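Local coordinates for FAD:protein FMN transferase (Pseudomonas stutzeri ATCC 14405 = CCUG 16156, PDB 5MGY) that probably transfers the FMN part of FAD onto a threonine of target proteins in a magnesium-dependent reaction, maturing NosR for nitrous oxide reduction, at residues A[60-63]-A[64-68]; A[67-70]-A[71-74]; A[76-79]-A[80-83]. All blocks are in the same frame, centred on the assembly; numbering follows the deposited sequence.

Contact 1: A[60-63]-A[64-68]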
ATOM      1  N   SER A  60      19.130  -7.827  -2.388  1.00 44.73           N
ATOM      2  CA  SER A  60      18.010  -7.502  -3.205  1.00 43.67           C
ATOM      3  C   SER A  60      18.394  -6.704  -4.424  1.00 45.28           C
ATOM      4  O   SER A  60      19.411  -5.972  -4.428  1.00 48.01           O
ATOM      5  CB  SER A  60      16.938  -6.782  -2.408  1.00 42.07           C
ATOM      6  OG  SER A  60      17.316  -5.479  -2.120  1.00 39.48           O
ATOM      7  N   ASP A  61      17.553  -6.826  -5.456  1.00 44.64           N
ATOM      8  CA  ASP A  61      17.755  -6.082  -6.677  1.00 47.31           C
ATOM      9  C   ASP A  61      17.654  -4.581  -6.410  1.00 47.52           C
ATOM     10  O   ASP A  61      18.532  -3.798  -6.769  1.00 47.58           O
ATOM     11  CB  ASP A  61      16.812  -6.584  -7.738  1.00 49.32           C
ATOM     12  CG  ASP A  61      17.122  -8.024  -8.120  1.00 55.77           C
ATOM     13  OD1 ASP A  61      18.071  -8.263  -8.910  1.00 62.36           O
ATOM     14  OD2 ASP A  61      16.471  -8.939  -7.583  1.00 59.29           O
ATOM     15  N   VAL A  62      16.618  -4.180  -5.698  1.00 46.97           N
ATOM     16  CA  VAL A  62      16.485  -2.779  -5.394  1.00 44.94           C
ATOM     17  C   VAL A  62      17.673  -2.327  -4.597  1.00 44.00           C
ATOM     18  O   VAL A  62      18.112  -1.256  -4.841  1.00 45.71           O
ATOM     19  CB  VAL A  62      15.175  -2.427  -4.686  1.00 45.14           C
ATOM     20  CG1 VAL A  62      15.098  -3.057  -3.325  1.00 48.82           C
ATOM     21  CG2 VAL A  62      15.050  -0.947  -4.482  1.00 45.27           C
ATOM     22  N   GLU A  63      18.233  -3.122  -3.688  1.00 45.53           N
ATOM     23  CA  GLU A  63      19.458  -2.664  -2.947  1.00 47.29           C
ATOM     24  C   GLU A  63      20.720  -2.576  -3.782  1.00 45.78           C
ATOM     25  O   GLU A  63      21.595  -1.742  -3.484  1.00 46.43           O
ATOM     26  CB  GLU A  63      19.769  -3.467  -1.681  1.00 49.35           C
ATOM     27  CG  GLU A  63      18.904  -3.068  -0.477  1.00 52.51           C
ATOM     28  CD  GLU A  63      19.186  -1.681   0.109  1.00 53.66           C
ATOM     29  OE1 GLU A  63      20.218  -1.538   0.774  1.00 57.17           O
ATOM     30  OE2 GLU A  63      18.348  -0.761  -0.036  1.00 55.21           O
ATOM     31  N   ARG A  64      20.816  -3.419  -4.805  1.00 42.39           N
ATOM     32  CA  ARG A  64      21.881  -3.296  -5.758  1.00 40.97           C
ATOM     33  C   ARG A  64      21.767  -1.949  -6.514  1.00 39.78           C
ATOM     34  O   ARG A  64      22.750  -1.222  -6.628  1.00 38.53           O
ATOM     35  CB  ARG A  64      21.840  -4.487  -6.704  1.00 42.85           C
ATOM     36  CG  ARG A  64      23.051  -4.604  -7.612  1.00 44.00           C
ATOM     37  CD  ARG A  64      22.929  -5.761  -8.565  1.00 44.49           C
ATOM     38  NE  ARG A  64      22.072  -5.433  -9.732  1.00 45.13           N
ATOM     39  CZ  ARG A  64      20.894  -5.985 -10.010  1.00 41.66           C
ATOM     40  NH1 ARG A  64      20.387  -6.903  -9.182  1.00 41.15           N
ATOM     41  NH2 ARG A  64      20.224  -5.599 -11.108  1.00 40.04           N
ATOM     42  N   PHE A  65      20.558  -1.623  -6.989  1.00 39.52           N
ATOM     43  CA  PHE A  65      20.248  -0.291  -7.583  1.00 37.41           C
ATOM     44  C   PHE A  65      20.510   0.888  -6.640  1.00 38.14           C
ATOM     45  O   PHE A  65      21.110   1.884  -7.016  1.00 38.31           O
ATOM     46  CB  PHE A  65      18.804  -0.213  -8.035  1.00 35.63           C
ATOM     47  CG  PHE A  65      18.499   1.018  -8.808  1.00 33.84           C
ATOM     48  CD1 PHE A  65      19.004   1.171 -10.087  1.00 32.86           C
ATOM     49  CD2 PHE A  65      17.754   2.043  -8.249  1.00 33.00           C
ATOM     50  CE1 PHE A  65      18.773   2.313 -10.802  1.00 32.11           C
ATOM     51  CE2 PHE A  65      17.519   3.186  -8.955  1.00 31.46           C
ATOM     52  CZ  PHE A  65      18.025   3.324 -10.229  1.00 31.78           C
ATOM     53  N   ASN A  66      20.105   0.743  -5.396  1.00 40.20           N
ATOM     54  CA  ASN A  66      20.302   1.819  -4.413  1.00 41.45           C
ATOM     55  C   ASN A  66      21.747   2.101  -4.099  1.00 41.56           C
ATOM     56  O   ASN A  66      22.069   3.214  -3.753  1.00 43.16           O
ATOM     57  CB  ASN A  66      19.544   1.536  -3.094  1.00 38.63           C
ATOM     58  CG  ASN A  66      18.053   1.631  -3.247  1.00 33.67           C
ATOM     59  OD1 ASN A  66      17.518   1.993  -4.296  1.00 27.97           O
ATOM     60  ND2 ASN A  66      17.370   1.245  -2.206  1.00 34.92           N
ATOM     61  N   ALA A  67      22.614   1.097  -4.212  1.00 43.08           N
ATOM     62  CA  ALA A  67      24.042   1.324  -3.911  1.00 39.20           C
ATOM     63  C   ALA A  67      24.765   2.134  -4.980  1.00 37.51           C
ATOM     64  O   ALA A  67      25.752   2.763  -4.679  1.00 38.91           O
ATOM     65  CB  ALA A  67      24.730   0.031  -3.669  1.00 38.74           C
ATOM     66  N   LEU A  68      24.251   2.141  -6.204  1.00 37.12           N
ATOM     67  CA  LEU A  68      24.893   2.791  -7.304  1.00 37.87           C
ATOM     68  C   LEU A  68      24.948   4.314  -7.173  1.00 39.32           C
ATOM     69  O   LEU A  68      24.200   4.901  -6.438  1.00 38.22           O
ATOM     70  CB  LEU A  68      24.190   2.398  -8.591  1.00 39.03           C
ATOM     71  CG  LEU A  68      24.613   1.153  -9.410  1.00 39.17           C
ATOM     72  CD1 LEU A  68      25.374   0.047  -8.682  1.00 38.63           C
ATOM     73  CD2 LEU A  68      23.412   0.558 -10.092  1.00 38.24           C
TER
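The guanidinium of Arg64 meets Asp61 OD1 at its edge, in its plane, while the backbone carbonyl oxygen of Asp61 lies more loosely over one of its faces and NE pairs with Glu74. The first is a salt bridge, with Asp61 OD1 2.7 Å from Arg64 NH1. The oxygen is approached on its anti side, somewhat out of the carboxylate plane. Because the two flat groups stand 86° apart, one nitrogen carries the bridge and no paired, fork-like contact forms. The side chains run alongside each other and point the same way; the arginine, otherwise extended, bends at its third torsion (chi3 80°), which turns its NH1 edge to the aspartate.

A second pair of flat groups, the Glu63 carboxylate and the Asn66 amide, is also nearly perpendicular (89°). Asn66 ND2 donates to Glu63 OE2 over 3.1 Å, reaching the oxygen from above the carboxylate plane. Val62 CG2 packs against the amide from the same side as the carboxylate, 3.8 Å from Asn66 OD1, an oxygen whose stronger partner is the backbone NH of Leu153.

Beneath these side chains runs regular i to i+4 bonding, with Phe65 N 3.0 Å from Asp61 O and Asn66 N 2.9 Å from Val62 O. Asp61 OD2 forms a salt bridge with Lys51, so each oxygen faces its own cation, which probably keeps the carboxylate ionised.

At the start of the segment, Ser60 OG accepts from Glu63 N at 3.0 Å, while its strongest polar partner is the carbonyl of Ser54. The arrangement is that of a serine N-cap, followed by an i to i+3 salt bridge and an i to i+3 amide-carboxylate bond, on the short helix 61-67 of this ApbE-family fold.

Contact 2: A[67-70]-A[71-74]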
ATOM      1  N   ALA A  67      22.614   1.097  -4.212  1.00 43.08           N
ATOM      2  CA  ALA A  67      24.042   1.324  -3.911  1.00 39.20           C
ATOM      3  C   ALA A  67      24.765   2.134  -4.980  1.00 37.51           C
ATOM      4  O   ALA A  67      25.752   2.763  -4.679  1.00 38.91           O
ATOM      5  CB  ALA A  67      24.730   0.031  -3.669  1.00 38.74           C
ATOM      6  N   LEU A  68      24.251   2.141  -6.204  1.00 37.12           N
ATOM      7  CA  LEU A  68      24.893   2.791  -7.304  1.00 37.87           C
ATOM      8  C   LEU A  68      24.948   4.314  -7.173  1.00 39.32           C
ATOM      9  O   LEU A  68      24.200   4.901  -6.438  1.00 38.22           O
ATOM     10  CB  LEU A  68      24.190   2.398  -8.591  1.00 39.03           C
ATOM     11  CG  LEU A  68      24.613   1.153  -9.410  1.00 39.17           C
ATOM     12  CD1 LEU A  68      25.374   0.047  -8.682  1.00 38.63           C
ATOM     13  CD2 LEU A  68      23.412   0.558 -10.092  1.00 38.24           C
ATOM     14  N   PRO A  69      25.898   4.946  -7.863  1.00 45.04           N
ATOM     15  CA  PRO A  69      26.084   6.387  -7.816  1.00 43.32           C
ATOM     16  C   PRO A  69      25.237   7.111  -8.857  1.00 42.48           C
ATOM     17  O   PRO A  69      24.831   6.514  -9.843  1.00 41.41           O
ATOM     18  CB  PRO A  69      27.546   6.513  -8.225  1.00 42.82           C
ATOM     19  CG  PRO A  69      27.697   5.475  -9.270  1.00 41.77           C
ATOM     20  CD  PRO A  69      26.971   4.303  -8.668  1.00 43.53           C
ATOM     21  N   ALA A  70      25.066   8.405  -8.673  1.00 42.15           N
ATOM     22  CA  ALA A  70      24.428   9.239  -9.688  1.00 40.41           C
ATOM     23  C   ALA A  70      24.891   8.985 -11.096  1.00 39.88           C
ATOM     24  O   ALA A  70      26.038   8.694 -11.322  1.00 37.95           O
ATOM     25  CB  ALA A  70      24.664  10.698  -9.383  1.00 40.08           C
ATOM     26  N   GLY A  71      23.979   9.113 -12.044  1.00 42.28           N
ATOM     27  CA  GLY A  71      24.291   8.836 -13.452  1.00 42.70           C
ATOM     28  C   GLY A  71      24.195   7.400 -13.907  1.00 42.53           C
ATOM     29  O   GLY A  71      24.287   7.177 -15.098  1.00 49.27           O
ATOM     30  N   SER A  72      23.976   6.447 -13.006  1.00 41.26           N
ATOM     31  CA  SER A  72      23.926   5.038 -13.369  1.00 45.50           C
ATOM     32  C   SER A  72      22.646   4.641 -14.090  1.00 46.16           C
ATOM     33  O   SER A  72      21.598   5.121 -13.727  1.00 47.27           O
ATOM     34  CB  SER A  72      24.058   4.167 -12.132  1.00 48.50           C
ATOM     35  OG  SER A  72      25.389   4.241 -11.642  1.00 56.24           O
ATOM     36  N   CYS A  73      22.783   3.834 -15.156  1.00 48.38           N
ATOM     37  CA  CYS A  73      21.766   2.926 -15.703  1.00 46.08           C
ATOM     38  C   CYS A  73      22.195   1.495 -15.351  1.00 45.46           C
ATOM     39  O   CYS A  73      23.344   1.121 -15.495  1.00 49.41           O
ATOM     40  CB  CYS A  73      21.607   3.082 -17.212  1.00 47.47           C
ATOM     41  SG  CYS A  73      20.864   4.676 -17.682  1.00 54.93           S
ATOM     42  N   GLU A  74      21.258   0.708 -14.867  1.00 43.44           N
ATOM     43  CA  GLU A  74      21.517  -0.617 -14.378  1.00 43.67           C
ATOM     44  C   GLU A  74      20.366  -1.525 -14.772  1.00 47.55           C
ATOM     45  O   GLU A  74      19.195  -1.164 -14.556  1.00 52.09           O
ATOM     46  CB  GLU A  74      21.635  -0.565 -12.892  1.00 41.49           C
ATOM     47  CG  GLU A  74      21.849  -1.912 -12.237  1.00 43.79           C
ATOM     48  CD  GLU A  74      23.290  -2.435 -12.298  1.00 46.20           C
ATOM     49  OE1 GLU A  74      24.156  -1.785 -12.933  1.00 51.70           O
ATOM     50  OE2 GLU A  74      23.589  -3.477 -11.660  1.00 45.42           O
TER
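Leu68 and Glu74 face each other across a type II beta turn, Pro69 to Ser72, through which the chain leaves helix 61-67 and enters strand 73-75. Their side chains cross at about a right angle. One methyl of the leucine does the touching: Leu68 CD2 is 3.5 Å from Glu74 CB and 3.6 Å from Glu74 CG, so it meets the aliphatic base of the glutamate. The glutamate carries CG opposite its own backbone nitrogen (chi1 177°) and then bends at chi2, which lays the rest of the chain past the same methyl. Its carboxylate has its main partner elsewhere, in a salt bridge from OE2 to Arg64.

Ser72 also turns its side chain back toward the preceding residues. Its hydroxyl comes in beside both Leu68 and the proline ring, with Ser72 OG 3.8 Å from Leu68 CB and 3.4 Å from Pro69 CD. The backbone fits a type II turn: Gly71 holds its third position with a positive phi of 85°, where a side chain would run into the carbonyl oxygen of Ala70. Just beyond, Cys73 forms a disulfide with Cys146, and backbone bonds from Ser72 to Lys147 and from Glu74 to Leu145 join this edge to the neighbouring strand 144-147.

The turn is closed at a single acceptor, which Ser72 holds through both main chain and side chain: Ser72 N reaches Pro69 O at 3.3 Å, in the carbonyl plane, and Ser72 OG donates to the same Pro69 O at 3.0 Å, tilted 15° from that plane.

Contact 3: A[76-79]-A[80-83]; sequences MPDM and VREL
The backbone oxygen of Met76 is gripped by two nitrogens of Arg81, which comes at it side-on. Arg81 NE lies 2.9 Å from Met76 O and Arg81 NH2 lies 3.0 Å from the same Met76 O; both bonds keep the oxygen within 3° of the guanidinium plane. Seen from the carbonyl, they differ: NH2 is in its plane, whereas NE stands well above it. The bend of the arginine at chi3 (-60°) folds the group back over the first turn of helix 78-93, leaving Pro77 O and the CA of Asp78 over one face.

Arg81 NH2 has a second partner, a salt bridge of 2.9 Å to Asp78 OD1, which offers its anti lone pair. Here the planes of carboxylate and guanidinium are 84° apart. Pro77 holds the N-cap position, and its carbonyl receives only weak bonds from Val80 N and Arg81 N; the regular pattern is clearer one residue on, with Glu82 N 2.7 Å from Asp78 O.

On the buried side the contact is apolar. Met76 CE packs 3.7 Å from Val80 CG1, and Pro77 CD approaches Val80 CG2 at 4.1 Å. Met79, extended beyond CG, reaches helices 35-53 and 159-173, while Val80 and Leu83 rest on Phe155.

With a proline at the cap, it is an arginine of the first turn that bonds the residue ahead of the helix. A cation near a helix N-terminus is usually unfavourable, and Asp78 probably offsets it, its own negative charge suiting that end of the helix.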
ATOM      1  N   MET A  76      17.430  -4.132 -14.546  1.00 45.20           N
ATOM      2  CA  MET A  76      16.551  -4.487 -13.407  1.00 43.39           C
ATOM      3  C   MET A  76      15.449  -5.423 -13.838  1.00 41.87           C
ATOM      4  O   MET A  76      14.957  -5.367 -14.987  1.00 41.05           O
ATOM      5  CB  MET A  76      15.875  -3.251 -12.755  1.00 42.14           C
ATOM      6  CG  MET A  76      16.799  -2.225 -12.138  1.00 42.17           C
ATOM      7  SD  MET A  76      17.727  -2.861 -10.760  1.00 44.72           S
ATOM      8  CE  MET A  76      16.459  -2.888  -9.550  1.00 41.83           C
ATOM      9  N   PRO A  77      14.980  -6.227 -12.896  1.00 41.30           N
ATOM     10  CA  PRO A  77      13.917  -7.128 -13.295  1.00 44.08           C
ATOM     11  C   PRO A  77      12.546  -6.469 -13.596  1.00 50.75           C
ATOM     12  O   PRO A  77      12.334  -5.268 -13.344  1.00 54.47           O
ATOM     13  CB  PRO A  77      13.831  -8.089 -12.122  1.00 42.49           C
ATOM     14  CG  PRO A  77      14.731  -7.612 -11.057  1.00 40.51           C
ATOM     15  CD  PRO A  77      15.292  -6.306 -11.465  1.00 39.79           C
ATOM     16  N   ASP A  78      11.641  -7.270 -14.162  1.00 57.75           N
ATOM     17  CA  ASP A  78      10.287  -6.832 -14.560  1.00 56.53           C
ATOM     18  C   ASP A  78       9.490  -6.138 -13.460  1.00 50.27           C
ATOM     19  O   ASP A  78       8.996  -5.040 -13.689  1.00 45.56           O
ATOM     20  CB  ASP A  78       9.507  -8.043 -15.119  1.00 59.68           C
ATOM     21  CG  ASP A  78       9.981  -8.463 -16.553  1.00 62.12           C
ATOM     22  OD1 ASP A  78      10.771  -7.736 -17.246  1.00 56.77           O
ATOM     23  OD2 ASP A  78       9.524  -9.543 -16.989  1.00 61.85           O
ATOM     24  N   MET A  79       9.403  -6.779 -12.286  1.00 48.05           N
ATOM     25  CA  MET A  79       8.689  -6.231 -11.140  1.00 45.96           C
ATOM     26  C   MET A  79       9.078  -4.814 -10.846  1.00 47.93           C
ATOM     27  O   MET A  79       8.196  -3.982 -10.588  1.00 58.26           O
ATOM     28  CB  MET A  79       8.961  -6.978  -9.853  1.00 44.98           C
ATOM     29  CG  MET A  79       8.048  -8.129  -9.637  1.00 48.09           C
ATOM     30  SD  MET A  79       8.396  -8.836  -8.018  1.00 54.87           S
ATOM     31  CE  MET A  79       7.561 -10.439  -8.284  1.00 55.70           C
ATOM     32  N   VAL A  80      10.391  -4.561 -10.787  1.00 42.16           N
ATOM     33  CA  VAL A  80      10.890  -3.288 -10.296  1.00 36.37           C
ATOM     34  C   VAL A  80      10.471  -2.220 -11.290  1.00 36.35           C
ATOM     35  O   VAL A  80      10.049  -1.134 -10.894  1.00 36.40           O
ATOM     36  CB  VAL A  80      12.395  -3.311 -10.108  1.00 34.98           C
ATOM     37  CG1 VAL A  80      12.919  -1.908  -9.843  1.00 34.80           C
ATOM     38  CG2 VAL A  80      12.765  -4.219  -8.983  1.00 34.95           C
ATOM     39  N   ARG A  81      10.561  -2.555 -12.568  1.00 38.69           N
ATOM     40  CA  ARG A  81      10.192  -1.647 -13.638  1.00 42.27           C
ATOM     41  C   ARG A  81       8.702  -1.497 -13.750  1.00 44.47           C
ATOM     42  O   ARG A  81       8.238  -0.405 -13.999  1.00 48.61           O
ATOM     43  CB  ARG A  81      10.814  -2.062 -14.975  1.00 43.60           C
ATOM     44  CG  ARG A  81      12.238  -1.552 -15.055  1.00 45.76           C
ATOM     45  CD  ARG A  81      13.077  -2.024 -16.240  1.00 48.56           C
ATOM     46  NE  ARG A  81      13.234  -3.486 -16.287  1.00 50.32           N
ATOM     47  CZ  ARG A  81      12.446  -4.315 -16.983  1.00 52.67           C
ATOM     48  NH1 ARG A  81      11.408  -3.836 -17.704  1.00 52.49           N
ATOM     49  NH2 ARG A  81      12.686  -5.631 -16.945  1.00 50.96           N
ATOM     50  N   GLU A  82       7.945  -2.573 -13.556  1.00 46.26           N
ATOM     51  CA  GLU A  82       6.505  -2.444 -13.475  1.00 46.96           C
ATOM     52  C   GLU A  82       6.139  -1.436 -12.331  1.00 42.90           C
ATOM     53  O   GLU A  82       5.363  -0.518 -12.525  1.00 42.89           O
ATOM     54  CB  GLU A  82       5.817  -3.830 -13.281  1.00 53.09           C
ATOM     55  CG  GLU A  82       4.318  -3.851 -13.659  1.00 57.94           C
ATOM     56  CD  GLU A  82       3.527  -5.061 -13.163  1.00 59.00           C
ATOM     57  OE1 GLU A  82       2.253  -4.975 -13.031  1.00 56.94           O
ATOM     58  OE2 GLU A  82       4.188  -6.098 -12.927  1.00 58.54           O
ATOM     59  N   LEU A  83       6.747  -1.595 -11.176  1.00 37.14           N
ATOM     60  CA  LEU A  83       6.396  -0.812 -10.048  1.00 36.43           C
ATOM     61  C   LEU A  83       6.867   0.605 -10.168  1.00 38.15           C
ATOM     62  O   LEU A  83       6.190   1.511  -9.680  1.00 40.90           O
ATOM     63  CB  LEU A  83       6.989  -1.410  -8.764  1.00 37.03           C
ATOM     64  CG  LEU A  83       6.389  -2.708  -8.225  1.00 37.12           C
ATOM     65  CD1 LEU A  83       6.666  -2.758  -6.752  1.00 40.32           C
ATOM     66  CD2 LEU A  83       4.896  -2.814  -8.393  1.00 39.19           C
TER

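How the contacts relate
The three contacts follow one another along the chain from helix 61-67 through strand 73-75 to helix 78-93. Contacts 1 and 2 have centres about 9 Å apart, share Ala67 and Leu68, and are joined by the salt bridge from Arg64 NE to Glu74 OE2 (3.1 Å). Contact 3 lies about 12 Å from contact 1, centre to centre; Met76 CE packs 3.6 Å from Asp61 O, and Pro77 CG 3.8 Å from Asp61 CG. Contacts 2 and 3 adjoin only in sequence. The magnesium site of Ser157, Asp271 and Thr275 is approached most by contact 3, whose Leu83 side chain is about 11 Å from the metal; contact 2 is remote from it.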